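Local coordinates for uncharacterized protein (Bacteroides ovatus, PDB 4DQA) that is of unknown function but probably binds carbohydrate through a concanavalin A-like lectin domain that follows an N-terminal domain of the BT_3987-like family, at residues S161-E166 / L228-P233; G185-R190 / W251-F256; Q210-T215 / T237-N242; R287-A292 / P307-L312. All blocks are in the same frame, centred on the assembly; numbering follows the deposited sequence. Where two conformers were deposited one is given.

Contact 1 (S161-E166 / L228-P233)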
loop_
_atom_site.group_PDB
_atom_site.type_symbol
_atom_site.label_atom_id
_atom_site.label_comp_id
_atom_site.label_asym_id
_atom_site.label_seq_id
_atom_site.Cartn_x
_atom_site.Cartn_y
_atom_site.Cartn_z
ATOM N N SER A 161 -6.318 -16.070 -17.393
ATOM C CA SER A 161 -7.749 -16.283 -17.448
ATOM C C SER A 161 -8.386 -15.161 -16.678
ATOM O O SER A 161 -8.903 -14.218 -17.266
ATOM C CB SER A 161 -8.133 -17.673 -16.923
ATOM O OG SER A 161 -7.548 -17.919 -15.660
ATOM N N SER A 162 -8.304 -15.213 -15.357
ATOM C CA SER A 162 -8.641 -14.045 -14.557
ATOM C C SER A 162 -7.392 -13.186 -14.410
ATOM O O SER A 162 -6.275 -13.702 -14.328
ATOM C CB SER A 162 -9.153 -14.451 -13.192
ATOM O OG SER A 162 -10.336 -15.229 -13.356
ATOM N N PHE A 163 -7.559 -11.873 -14.422
ATOM C CA PHE A 163 -6.392 -11.012 -14.321
ATOM C C PHE A 163 -6.774 -9.615 -13.885
ATOM O O PHE A 163 -7.956 -9.251 -13.843
ATOM C CB PHE A 163 -5.660 -10.955 -15.663
ATOM C CG PHE A 163 -6.389 -10.165 -16.697
ATOM C CD1 PHE A 163 -7.382 -10.758 -17.445
ATOM C CD2 PHE A 163 -6.115 -8.819 -16.883
ATOM C CE1 PHE A 163 -8.099 -10.037 -18.389
ATOM C CE2 PHE A 163 -6.830 -8.085 -17.836
ATOM C CZ PHE A 163 -7.824 -8.707 -18.573
ATOM N N THR A 164 -5.733 -8.860 -13.556
ATOM C CA THR A 164 -5.842 -7.451 -13.175
ATOM C C THR A 164 -4.684 -6.679 -13.752
ATOM O O THR A 164 -3.528 -7.119 -13.682
ATOM C CB THR A 164 -5.798 -7.292 -11.645
ATOM O OG1 THR A 164 -6.838 -8.064 -11.054
ATOM C CG2 THR A 164 -5.975 -5.836 -11.237
ATOM N N TYR A 165 -4.989 -5.514 -14.315
ATOM C CA TYR A 165 -3.981 -4.496 -14.595
ATOM C C TYR A 165 -4.278 -3.370 -13.627
ATOM O O TYR A 165 -5.440 -2.994 -13.479
ATOM C CB TYR A 165 -4.141 -3.873 -15.984
ATOM C CG TYR A 165 -3.931 -4.734 -17.212
ATOM C CD1 TYR A 165 -3.378 -6.005 -17.149
ATOM C CD2 TYR A 165 -4.285 -4.233 -18.474
ATOM C CE1 TYR A 165 -3.176 -6.759 -18.299
ATOM C CE2 TYR A 165 -4.096 -4.982 -19.628
ATOM C CZ TYR A 165 -3.529 -6.234 -19.543
ATOM O OH TYR A 165 -3.333 -6.992 -20.685
ATOM N N GLU A 166 -3.264 -2.783 -13.016
ATOM C CA GLU A 166 -3.501 -1.584 -12.200
ATOM C C GLU A 166 -2.291 -0.678 -12.204
ATOM O O GLU A 166 -1.169 -1.118 -12.440
ATOM C CB GLU A 166 -3.937 -1.877 -10.767
ATOM C CG GLU A 166 -2.934 -2.665 -9.978
ATOM C CD GLU A 166 -3.322 -2.864 -8.518
ATOM O OE1 GLU A 166 -4.019 -1.996 -7.964
ATOM O OE2 GLU A 166 -2.884 -3.872 -7.899
ATOM N N LEU A 228 -8.135 -2.517 -14.289
ATOM C CA LEU A 228 -9.005 -3.338 -15.121
ATOM C C LEU A 228 -8.943 -4.742 -14.529
ATOM O O LEU A 228 -7.842 -5.261 -14.323
ATOM C CB LEU A 228 -8.453 -3.369 -16.533
ATOM C CG LEU A 228 -9.017 -4.453 -17.456
ATOM C CD1 LEU A 228 -10.483 -4.206 -17.786
ATOM C CD2 LEU A 228 -8.191 -4.534 -18.720
ATOM N N THR A 229 -10.099 -5.346 -14.281
ATOM C CA THR A 229 -10.156 -6.721 -13.785
ATOM C C THR A 229 -11.022 -7.554 -14.708
ATOM O O THR A 229 -11.950 -7.043 -15.339
ATOM C CB THR A 229 -10.711 -6.830 -12.346
ATOM O OG1 THR A 229 -12.089 -6.440 -12.307
ATOM C CG2 THR A 229 -9.895 -5.981 -11.371
ATOM N N TYR A 230 -10.716 -8.838 -14.788
ATOM C CA TYR A 230 -11.637 -9.791 -15.408
ATOM C C TYR A 230 -11.637 -11.047 -14.566
ATOM O O TYR A 230 -10.584 -11.595 -14.269
ATOM C CB TYR A 230 -11.181 -10.145 -16.812
ATOM C CG TYR A 230 -11.992 -11.213 -17.513
ATOM C CD1 TYR A 230 -13.374 -11.119 -17.620
ATOM C CD2 TYR A 230 -11.360 -12.277 -18.123
ATOM C CE1 TYR A 230 -14.109 -12.078 -18.311
ATOM C CE2 TYR A 230 -12.089 -13.239 -18.816
ATOM C CZ TYR A 230 -13.450 -13.127 -18.907
ATOM O OH TYR A 230 -14.154 -14.087 -19.591
ATOM N N ASP A 231 -12.834 -11.452 -14.173
ATOM C CA ASP A 231 -13.064 -12.686 -13.427
ATOM C C ASP A 231 -13.611 -13.688 -14.433
ATOM O O ASP A 231 -14.780 -13.616 -14.801
ATOM C CB ASP A 231 -14.078 -12.417 -12.319
ATOM C CG ASP A 231 -14.246 -13.588 -11.366
ATOM O OD1 ASP A 231 -14.461 -14.732 -11.828
ATOM O OD2 ASP A 231 -14.166 -13.345 -10.143
ATOM N N GLN A 232 -12.768 -14.596 -14.890
ATOM C CA GLN A 232 -13.174 -15.470 -15.980
ATOM C C GLN A 232 -14.363 -16.389 -15.632
ATOM O O GLN A 232 -15.262 -16.560 -16.450
ATOM C CB GLN A 232 -11.970 -16.262 -16.497
ATOM C CG GLN A 232 -12.317 -17.304 -17.556
ATOM C CD GLN A 232 -12.690 -18.639 -16.945
ATOM O OE1 GLN A 232 -12.084 -19.071 -15.959
ATOM N NE2 GLN A 232 -13.685 -19.303 -17.524
ATOM N N PRO A 233 -14.397 -16.957 -14.413
ATOM C CA PRO A 233 -15.567 -17.794 -14.133
ATOM C C PRO A 233 -16.893 -17.043 -14.120
ATOM O O PRO A 233 -17.900 -17.592 -14.589
ATOM C CB PRO A 233 -15.270 -18.362 -12.732
ATOM C CG PRO A 233 -13.826 -18.349 -12.618
ATOM C CD PRO A 233 -13.312 -17.184 -13.442
HETATM O O HOH W 1 -9.678 -18.099 -13.831
#
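F163 and Y230 form a hydrogen-bonded antiparallel pair, and so do Y165 and L228. The axes of strands 163-166 and 228-231 run antiparallel (176°), 4.7 Å apart at closest. They are neighbours in the large antiparallel sheet of the concanavalin A-like β-sandwich. Each hydrogen-bonded pair is closed by two N-H...O=C bonds, with F163 N to Y230 O at 3.0 Å. Between them lies the non-hydrogen-bonded pair T164 and T229, whose CA atoms are 4.4 Å apart.

F163, Y165, L228 and Y230 share one face of the sheet. L228 CD2 touches the F163 ring at its edge, at CE2 (3.9 Å), and reaches Y165 CD2. F163 CE1 presses on Y230 CB at 3.5 Å. The hydroxyl of Y165 bonds to M187 O and that of Y230 to I253 O. On the opposite face T164 and T229 lie side by side, and T164 OG1 bonds to V291 O.

Past F163 the ladder gives way to a side-chain bond. S162 OG sits beside its backbone N, anti to the carbonyl carbon (chi1 -61°). There it accepts a hydrogen bond from Q232 N (2.9 Å, 163° at the hydrogen). A water links S162 OG to S161 OG, 2.8 Å from the latter.

Contact 2 (G185-R190 / W251-F256)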
loop_
_atom_site.group_PDB
_atom_site.type_symbol
_atom_site.label_atom_id
_atom_site.label_comp_id
_atom_site.label_asym_id
_atom_site.label_seq_id
_atom_site.Cartn_x
_atom_site.Cartn_y
_atom_site.Cartn_z
ATOM N N GLY A 185 -4.392 -5.208 -29.640
ATOM C CA GLY A 185 -5.143 -6.120 -30.471
ATOM C C GLY A 185 -5.705 -7.289 -29.677
ATOM O O GLY A 185 -6.515 -8.046 -30.203
ATOM N N VAL A 186 -5.294 -7.407 -28.416
ATOM C CA VAL A 186 -5.675 -8.545 -27.589
ATOM C C VAL A 186 -6.309 -8.135 -26.256
ATOM O O VAL A 186 -7.460 -8.502 -25.976
ATOM C CB VAL A 186 -4.461 -9.461 -27.336
ATOM C CG1 VAL A 186 -4.833 -10.641 -26.451
ATOM C CG2 VAL A 186 -3.881 -9.956 -28.679
HETATM N N MSE A 187 -5.578 -7.376 -25.445
HETATM C CA MSE A 187 -6.091 -6.873 -24.165
HETATM C C MSE A 187 -5.238 -5.691 -23.723
HETATM O O MSE A 187 -4.173 -5.867 -23.133
HETATM C CB MSE A 187 -6.077 -7.958 -23.084
HETATM C CG MSE A 187 -6.760 -7.560 -21.803
HETATM SE SE MSE A 187 -8.669 -7.410 -22.000
HETATM C CE MSE A 187 -9.035 -9.240 -22.500
ATOM N N ILE A 188 -5.714 -4.483 -24.008
ATOM C CA ILE A 188 -4.940 -3.293 -23.681
ATOM C C ILE A 188 -5.824 -2.263 -22.956
ATOM O O ILE A 188 -7.003 -2.093 -23.274
ATOM C CB ILE A 188 -4.256 -2.734 -24.954
ATOM C CG1 ILE A 188 -3.147 -1.726 -24.605
ATOM C CG2 ILE A 188 -5.273 -2.103 -25.870
ATOM C CD1 ILE A 188 -2.231 -1.370 -25.764
ATOM N N LEU A 189 -5.249 -1.641 -21.937
ATOM C CA LEU A 189 -5.873 -0.541 -21.222
ATOM C C LEU A 189 -5.247 0.755 -21.701
ATOM O O LEU A 189 -4.011 0.918 -21.709
ATOM C CB LEU A 189 -5.683 -0.714 -19.717
ATOM C CG LEU A 189 -6.301 0.360 -18.821
ATOM C CD1 LEU A 189 -7.808 0.279 -18.908
ATOM C CD2 LEU A 189 -5.820 0.170 -17.379
ATOM N N ARG A 190 -6.107 1.652 -22.181
ATOM C CA ARG A 190 -5.656 2.917 -22.744
ATOM C C ARG A 190 -6.606 4.026 -22.339
ATOM O O ARG A 190 -7.651 3.788 -21.724
ATOM C CB ARG A 190 -5.587 2.808 -24.267
ATOM C CG ARG A 190 -6.924 2.597 -24.945
ATOM C CD ARG A 190 -6.752 2.222 -26.423
ATOM N NE ARG A 190 -8.029 2.088 -27.117
ATOM C CZ ARG A 190 -8.169 1.483 -28.298
ATOM N NH1 ARG A 190 -7.109 0.957 -28.915
ATOM N NH2 ARG A 190 -9.362 1.391 -28.840
ATOM N N TRP A 251 -17.846 -10.814 -20.396
ATOM C CA TRP A 251 -17.161 -11.471 -21.491
ATOM C C TRP A 251 -17.252 -12.956 -21.295
ATOM O O TRP A 251 -17.420 -13.449 -20.162
ATOM C CB TRP A 251 -15.685 -11.105 -21.501
ATOM C CG TRP A 251 -15.382 -9.696 -21.825
ATOM C CD1 TRP A 251 -16.170 -8.817 -22.502
ATOM C CD2 TRP A 251 -14.183 -8.991 -21.491
ATOM N NE1 TRP A 251 -15.537 -7.605 -22.611
ATOM C CE2 TRP A 251 -14.316 -7.682 -21.993
ATOM C CE3 TRP A 251 -13.016 -9.334 -20.801
ATOM C CZ2 TRP A 251 -13.324 -6.718 -21.855
ATOM C CZ3 TRP A 251 -12.029 -8.377 -20.655
ATOM C CH2 TRP A 251 -12.195 -7.076 -21.175
ATOM N N GLY A 252 -17.111 -13.686 -22.394
ATOM C CA GLY A 252 -17.165 -15.131 -22.362
ATOM C C GLY A 252 -15.811 -15.756 -22.621
ATOM O O GLY A 252 -15.712 -16.970 -22.683
ATOM N N ILE A 253 -14.771 -14.932 -22.782
ATOM C CA ILE A 253 -13.467 -15.463 -23.179
ATOM C C ILE A 253 -12.815 -16.258 -22.060
ATOM O O ILE A 253 -13.005 -15.972 -20.871
ATOM C CB ILE A 253 -12.470 -14.354 -23.631
ATOM C CG1 ILE A 253 -12.126 -13.426 -22.466
ATOM C CG2 ILE A 253 -13.039 -13.570 -24.807
ATOM C CD1 ILE A 253 -11.037 -12.397 -22.751
ATOM N N ASP A 254 -12.019 -17.242 -22.445
ATOM C CA ASP A 254 -11.351 -18.077 -21.468
ATOM C C ASP A 254 -10.126 -17.384 -20.895
ATOM O O ASP A 254 -9.618 -17.790 -19.845
ATOM C CB ASP A 254 -10.943 -19.399 -22.100
ATOM C CG ASP A 254 -12.139 -20.308 -22.367
ATOM O OD1 ASP A 254 -13.253 -20.001 -21.877
ATOM O OD2 ASP A 254 -11.955 -21.328 -23.060
ATOM N N GLY A 255 -9.662 -16.345 -21.589
ATOM C CA GLY A 255 -8.471 -15.620 -21.182
ATOM C C GLY A 255 -7.765 -15.032 -22.392
ATOM O O GLY A 255 -8.342 -14.903 -23.473
ATOM N N PHE A 256 -6.498 -14.686 -22.216
ATOM C CA PHE A 256 -5.723 -14.174 -23.336
ATOM C C PHE A 256 -4.236 -14.463 -23.128
ATOM O O PHE A 256 -3.765 -14.658 -22.003
ATOM C CB PHE A 256 -5.950 -12.666 -23.548
ATOM C CG PHE A 256 -5.236 -11.776 -22.549
ATOM C CD1 PHE A 256 -5.767 -11.536 -21.288
ATOM C CD2 PHE A 256 -4.039 -11.149 -22.884
ATOM C CE1 PHE A 256 -5.111 -10.695 -20.397
ATOM C CE2 PHE A 256 -3.391 -10.307 -22.004
ATOM C CZ PHE A 256 -3.927 -10.091 -20.748
#
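M187, a selenomethionine, meets W251, I253 and F256 through a chain bent twice. Its CG is anti to the backbone N (chi1 -172°). The bends at chi2 (70°) and chi3 (61°) then set SE and CE against W251, and CE also against I253.

The F256 ring receives M187 CB over the centre of one face. CB stands 3.6 Å from the ring centroid, almost on the normal, in a CH-pi contact. The two side chains cross at about a right angle. Further along, M187 CG lies 3.8 Å from F256 CE1.

Here the loop after strand 244-250 closes over the start of strand 187-190, within the concanavalin A-like domain. V186 and M187 both face T183 in a classic β bulge. Both side chains therefore start out toward the loop. V186 CG1 packs on F256 CD2 at 3.7 Å.

The end of M187 meets W251 and I253 tip to tip. SE is 4.6 Å from the centroid of the W251 six-membered ring, an oblique Met-aromatic contact. CE lies 3.6 Å from W251 CZ3 and 3.7 Å from I253 CD1. F163 and V206 also touch M187, and the F163 ring meets F256 edge-to-face.

Contact 3 (Q210-T215 / T237-N242)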
loop_
_atom_site.group_PDB
_atom_site.type_symbol
_atom_site.label_atom_id
_atom_site.label_comp_id
_atom_site.label_asym_id
_atom_site.label_seq_id
_atom_site.Cartn_x
_atom_site.Cartn_y
_atom_site.Cartn_z
ATOM N N GLN A 210 -12.243 -7.500 -27.565
ATOM C CA GLN A 210 -13.528 -6.924 -27.186
ATOM C C GLN A 210 -13.237 -5.625 -26.445
ATOM O O GLN A 210 -12.114 -5.423 -25.980
ATOM C CB GLN A 210 -14.306 -7.878 -26.284
ATOM C CG GLN A 210 -13.456 -8.523 -25.200
ATOM C CD GLN A 210 -12.599 -9.667 -25.716
ATOM O OE1 GLN A 210 -13.080 -10.544 -26.426
ATOM N NE2 GLN A 210 -11.321 -9.655 -25.359
ATOM N N ASN A 211 -14.223 -4.738 -26.338
ATOM C CA ASN A 211 -13.955 -3.420 -25.776
ATOM C C ASN A 211 -15.111 -2.827 -24.999
ATOM O O ASN A 211 -16.276 -3.171 -25.239
ATOM C CB ASN A 211 -13.566 -2.452 -26.896
ATOM C CG ASN A 211 -14.715 -2.161 -27.828
ATOM O OD1 ASN A 211 -14.940 -2.878 -28.808
ATOM N ND2 ASN A 211 -15.472 -1.122 -27.515
ATOM N N TYR A 212 -14.785 -1.952 -24.059
ATOM C CA TYR A 212 -15.764 -1.077 -23.441
ATOM C C TYR A 212 -15.038 0.073 -22.782
ATOM O O TYR A 212 -13.817 0.055 -22.657
ATOM C CB TYR A 212 -16.651 -1.824 -22.436
ATOM C CG TYR A 212 -15.962 -2.327 -21.179
ATOM C CD1 TYR A 212 -15.249 -3.517 -21.183
ATOM C CD2 TYR A 212 -16.071 -1.634 -19.982
ATOM C CE1 TYR A 212 -14.635 -3.994 -20.024
ATOM C CE2 TYR A 212 -15.456 -2.103 -18.809
ATOM C CZ TYR A 212 -14.737 -3.276 -18.845
ATOM O OH TYR A 212 -14.152 -3.750 -17.679
ATOM N N ARG A 213 -15.788 1.084 -22.377
ATOM C CA ARG A 213 -15.206 2.314 -21.869
ATOM C C ARG A 213 -16.019 2.944 -20.756
ATOM O O ARG A 213 -17.189 2.589 -20.524
ATOM C CB ARG A 213 -15.044 3.315 -23.017
ATOM C CG ARG A 213 -16.363 3.767 -23.626
ATOM C CD ARG A 213 -16.087 4.891 -24.615
ATOM N NE ARG A 213 -17.225 5.344 -25.405
ATOM C CZ ARG A 213 -18.177 6.150 -24.947
ATOM N NH1 ARG A 213 -18.164 6.533 -23.660
ATOM N NH2 ARG A 213 -19.165 6.536 -25.765
ATOM N N VAL A 214 -15.390 3.867 -20.042
ATOM C CA VAL A 214 -16.066 4.626 -19.003
ATOM C C VAL A 214 -16.937 5.757 -19.573
ATOM O O VAL A 214 -17.037 5.913 -20.796
ATOM C CB VAL A 214 -15.071 5.190 -17.989
ATOM C CG1 VAL A 214 -14.274 4.033 -17.374
ATOM C CG2 VAL A 214 -14.130 6.212 -18.653
ATOM N N THR A 215 -17.569 6.528 -18.690
ATOM C CA THR A 215 -18.524 7.540 -19.115
ATOM C C THR A 215 -18.227 8.961 -18.583
ATOM O O THR A 215 -19.051 9.855 -18.707
ATOM C CB THR A 215 -19.965 7.090 -18.756
ATOM O OG1 THR A 215 -20.036 6.811 -17.371
ATOM C CG2 THR A 215 -20.330 5.815 -19.508
ATOM N N THR A 237 -16.140 -8.193 -15.922
ATOM C CA THR A 237 -14.971 -7.324 -16.035
ATOM C C THR A 237 -15.357 -5.930 -15.589
ATOM O O THR A 237 -16.503 -5.494 -15.746
ATOM C CB THR A 237 -14.376 -7.334 -17.473
ATOM O OG1 THR A 237 -13.366 -6.315 -17.616
ATOM C CG2 THR A 237 -15.442 -7.085 -18.514
ATOM N N GLY A 238 -14.398 -5.229 -14.983
ATOM C CA GLY A 238 -14.631 -3.878 -14.527
ATOM C C GLY A 238 -13.431 -2.971 -14.745
ATOM O O GLY A 238 -12.278 -3.428 -14.751
ATOM N N ILE A 239 -13.714 -1.685 -14.930
ATOM C CA ILE A 239 -12.696 -0.650 -14.886
ATOM C C ILE A 239 -12.993 0.191 -13.654
ATOM O O ILE A 239 -14.122 0.657 -13.452
ATOM C CB ILE A 239 -12.762 0.255 -16.128
ATOM C CG1 ILE A 239 -12.363 -0.533 -17.369
ATOM C CG2 ILE A 239 -11.846 1.469 -15.957
ATOM C CD1 ILE A 239 -12.556 0.201 -18.671
ATOM N N TYR A 240 -11.966 0.379 -12.826
ATOM C CA TYR A 240 -12.084 1.051 -11.556
ATOM C C TYR A 240 -11.173 2.269 -11.515
ATOM O O TYR A 240 -10.030 2.208 -11.962
ATOM C CB TYR A 240 -11.669 0.094 -10.416
ATOM C CG TYR A 240 -12.519 -1.142 -10.273
ATOM C CD1 TYR A 240 -12.301 -2.247 -11.072
ATOM C CD2 TYR A 240 -13.514 -1.207 -9.320
ATOM C CE1 TYR A 240 -13.073 -3.386 -10.952
ATOM C CE2 TYR A 240 -14.295 -2.352 -9.193
ATOM C CZ TYR A 240 -14.049 -3.433 -10.010
ATOM O OH TYR A 240 -14.803 -4.591 -9.895
ATOM N N VAL A 241 -11.691 3.372 -10.987
ATOM C CA VAL A 241 -10.927 4.595 -10.826
ATOM C C VAL A 241 -11.044 4.980 -9.357
ATOM O O VAL A 241 -12.141 5.165 -8.850
ATOM C CB VAL A 241 -11.442 5.702 -11.715
ATOM C CG1 VAL A 241 -10.668 6.985 -11.479
ATOM C CG2 VAL A 241 -11.346 5.293 -13.185
ATOM N N ASN A 242 -9.903 5.094 -8.691
ATOM C CA ASN A 242 -9.841 5.444 -7.263
ATOM C C ASN A 242 -10.707 4.511 -6.449
ATOM O O ASN A 242 -11.386 4.918 -5.509
ATOM C CB ASN A 242 -10.231 6.895 -7.038
ATOM C CG ASN A 242 -9.258 7.852 -7.671
ATOM O OD1 ASN A 242 -8.121 7.459 -8.038
ATOM N ND2 ASN A 242 -9.666 9.091 -7.824
#
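Y212 and V214 meet T237 and I239 in a buried packing contact between two sheets, with one hydrogen bond in it. Y212 lies on strand 212-213, at the margin of a small three-stranded antiparallel sheet. T237 and I239 lie on strand 236-241 of the large sheet. The backbones do not pair. The nearest CA atoms, those of V214 and I239, are 7.5 Å apart, and side chains fill the distance.

Y212 does most of the work. Its CG lies between the backbone N and the carbonyl carbon (chi1 67°). The ring extends toward the large sheet and meets T237 and I239 tip to tip. Its hydroxyl gives its proton to T237 OG1, with OH and OG1 2.7 Å apart. T237 OG1 lies in the plane of the ring, at its edge. It also bonds to T229 O, so the tyrosine is tied through the threonine to the next strand. Both ends of this polar pair are buried, and the short bond fixes where the phenol tip sits.

Apolar atoms flank the bond. T237 CG2 is 3.5 Å from Y212 CE1. I239 CD1 lies 3.7 Å from Y212 CE2, at the other ortho carbon of the phenol. I239 also serves the second residue: its CG2 meets V214 CG1 at 3.8 Å, and the two side chains cross at about a right angle.

L228 and V206 pack on Y212 from neighbouring strands. Side-chain packing between facing sheets is typical of the interior of a concanavalin A-like β-sandwich.

Contact 4 (R287-A292 / P307-L312)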
loop_
_atom_site.group_PDB
_atom_site.type_symbol
_atom_site.label_atom_id
_atom_site.label_comp_id
_atom_site.label_asym_id
_atom_site.label_seq_id
_atom_site.Cartn_x
_atom_site.Cartn_y
_atom_site.Cartn_z
ATOM N N ARG A 287 1.107 -2.728 -11.907
ATOM C CA ARG A 287 1.035 -4.159 -11.595
ATOM C C ARG A 287 0.197 -4.933 -12.564
ATOM O O ARG A 287 -0.807 -4.441 -13.063
ATOM C CB ARG A 287 0.463 -4.388 -10.196
ATOM C CG ARG A 287 1.074 -3.494 -9.123
ATOM C CD ARG A 287 0.396 -3.735 -7.775
ATOM N NE ARG A 287 0.781 -2.682 -6.833
ATOM C CZ ARG A 287 -0.021 -2.139 -5.940
ATOM N NH1 ARG A 287 -1.277 -2.548 -5.816
ATOM N NH2 ARG A 287 0.437 -1.187 -5.142
ATOM N N VAL A 288 0.565 -6.196 -12.753
ATOM C CA VAL A 288 -0.296 -7.155 -13.439
ATOM C C VAL A 288 -0.440 -8.345 -12.510
ATOM O O VAL A 288 0.557 -8.829 -11.969
ATOM C CB VAL A 288 0.299 -7.652 -14.745
ATOM C CG1 VAL A 288 -0.622 -8.707 -15.377
ATOM C CG2 VAL A 288 0.491 -6.514 -15.727
ATOM N N TRP A 289 -1.674 -8.803 -12.319
ATOM C CA TRP A 289 -1.949 -9.968 -11.489
ATOM C C TRP A 289 -2.603 -11.038 -12.330
ATOM O O TRP A 289 -3.363 -10.741 -13.255
ATOM C CB TRP A 289 -2.942 -9.624 -10.372
ATOM C CG TRP A 289 -2.552 -8.542 -9.437
ATOM C CD1 TRP A 289 -2.633 -7.192 -9.656
ATOM C CD2 TRP A 289 -2.079 -8.702 -8.086
ATOM N NE1 TRP A 289 -2.215 -6.508 -8.539
ATOM C CE2 TRP A 289 -1.885 -7.417 -7.560
ATOM C CE3 TRP A 289 -1.785 -9.813 -7.280
ATOM C CZ2 TRP A 289 -1.411 -7.198 -6.265
ATOM C CZ3 TRP A 289 -1.310 -9.594 -5.990
ATOM C CH2 TRP A 289 -1.128 -8.298 -5.501
ATOM N N SER A 290 -2.373 -12.296 -11.952
ATOM C CA SER A 290 -3.045 -13.429 -12.575
ATOM C C SER A 290 -4.325 -13.856 -11.829
ATOM O O SER A 290 -4.758 -15.021 -11.908
ATOM C CB SER A 290 -2.071 -14.601 -12.654
ATOM O OG SER A 290 -1.612 -14.944 -11.359
ATOM N N VAL A 291 -4.915 -12.912 -11.095
ATOM C CA VAL A 291 -6.222 -13.062 -10.480
ATOM C C VAL A 291 -7.002 -11.775 -10.676
ATOM O O VAL A 291 -6.400 -10.729 -10.997
ATOM C CB VAL A 291 -6.104 -13.318 -8.966
ATOM C CG1 VAL A 291 -5.343 -14.609 -8.730
ATOM C CG2 VAL A 291 -5.433 -12.143 -8.242
ATOM N N ALA A 292 -8.318 -11.845 -10.501
ATOM C CA ALA A 292 -9.141 -10.649 -10.468
ATOM C C ALA A 292 -9.101 -10.116 -9.037
ATOM O O ALA A 292 -9.657 -10.727 -8.119
ATOM C CB ALA A 292 -10.589 -10.957 -10.885
ATOM N N PRO A 307 6.059 -7.345 -2.840
ATOM C CA PRO A 307 6.410 -7.900 -4.153
ATOM C C PRO A 307 6.492 -9.415 -4.214
ATOM O O PRO A 307 6.551 -9.959 -5.321
ATOM C CB PRO A 307 7.776 -7.292 -4.450
ATOM C CG PRO A 307 8.300 -6.823 -3.156
ATOM C CD PRO A 307 7.146 -6.552 -2.255
ATOM N N ALA A 308 6.492 -10.064 -3.061
ATOM C CA ALA A 308 6.456 -11.521 -2.955
ATOM C C ALA A 308 5.049 -12.112 -3.115
ATOM O O ALA A 308 4.888 -13.341 -3.069
ATOM C CB ALA A 308 7.055 -11.944 -1.614
ATOM N N SER A 309 4.042 -11.271 -3.322
ATOM C CA SER A 309 2.645 -11.719 -3.275
ATOM C C SER A 309 2.314 -12.781 -4.318
ATOM O O SER A 309 2.614 -12.623 -5.508
ATOM C CB SER A 309 1.686 -10.543 -3.533
ATOM O OG SER A 309 1.730 -9.529 -2.524
ATOM N N GLU A 310 1.626 -13.818 -3.883
ATOM C CA GLU A 310 1.099 -14.813 -4.788
ATOM C C GLU A 310 0.126 -14.161 -5.763
ATOM O O GLU A 310 -0.722 -13.358 -5.370
ATOM C CB GLU A 310 0.396 -15.904 -3.991
ATOM C CG GLU A 310 -0.176 -17.011 -4.851
ATOM C CD GLU A 310 0.883 -17.985 -5.363
ATOM O OE1 GLU A 310 1.995 -18.020 -4.790
ATOM O OE2 GLU A 310 0.563 -18.731 -6.311
ATOM N N GLY A 311 0.286 -14.465 -7.039
ATOM C CA GLY A 311 -0.577 -13.915 -8.066
ATOM C C GLY A 311 -0.078 -12.646 -8.733
ATOM O O GLY A 311 -0.672 -12.175 -9.703
ATOM N N LEU A 312 1.009 -12.078 -8.212
ATOM C CA LEU A 312 1.551 -10.844 -8.740
ATOM C C LEU A 312 2.562 -11.202 -9.828
ATOM O O LEU A 312 3.628 -11.755 -9.538
ATOM C CB LEU A 312 2.202 -10.054 -7.639
ATOM C CG LEU A 312 2.751 -8.688 -7.973
ATOM C CD1 LEU A 312 1.676 -7.727 -8.539
ATOM C CD2 LEU A 312 3.402 -8.084 -6.721
#
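W289 and L312 make the tight part of this contact. L312 CD1 sits over the centre of the W289 six-membered ring in a CH-pi contact. It is 3.8 Å from the centroid and 14° off the normal. CD1 also reaches R287 CB, at 3.9 Å. The indole NE1 turns to E166 OE2, which also forms a salt bridge with R287 NH1. One carboxylate oxygen thus holds two side chains of the strand. R287 NH2 forms a second salt bridge, with E285.

W289 and L312 are an antiparallel non-hydrogen-bonded pair. They stand where strand 282-289 meets the start of strand 312-316 in the large sheet of the concanavalin A-like domain. A type II β turn from S309 to L312 leads into the second strand. G311, at its third position, has a positive phi of 93°.

S290 N bonds to G311 O at 2.8 Å, and W289 CA comes within 3.1 Å of the same oxygen.

Toward solvent the touch is thinner. E310 is exposed and its side chain starts away from the strand. Its carbonyl O lies in the plane of the indole, at the edge, 3.9 Å from W289 CZ3. S309 CB is 4.0 Å from that CZ3.

Overall arrangement
All four contacts lie in the concanavalin A-like part of the chain. Contacts 1 and 4 share the large sheet, where strands 163-171 and 282-289 are neighbours. Contact 3 reaches it through strand 236-241, next to strand 223-231 of contact 1. Contacts 2 and 3 share the small sheet of strands 187-190 and 212-213, and Q210 packs on W251 between them. Contacts 2 and 3 are buried and rest on side chains. Contacts 1 and 4 are partly buried and add backbone bonds. Contact 2 is apolar and aromatic, while contact 3 adds one buried hydroxyl bond. Contacts 3 and 4 do not touch, with centres about 20 Å apart.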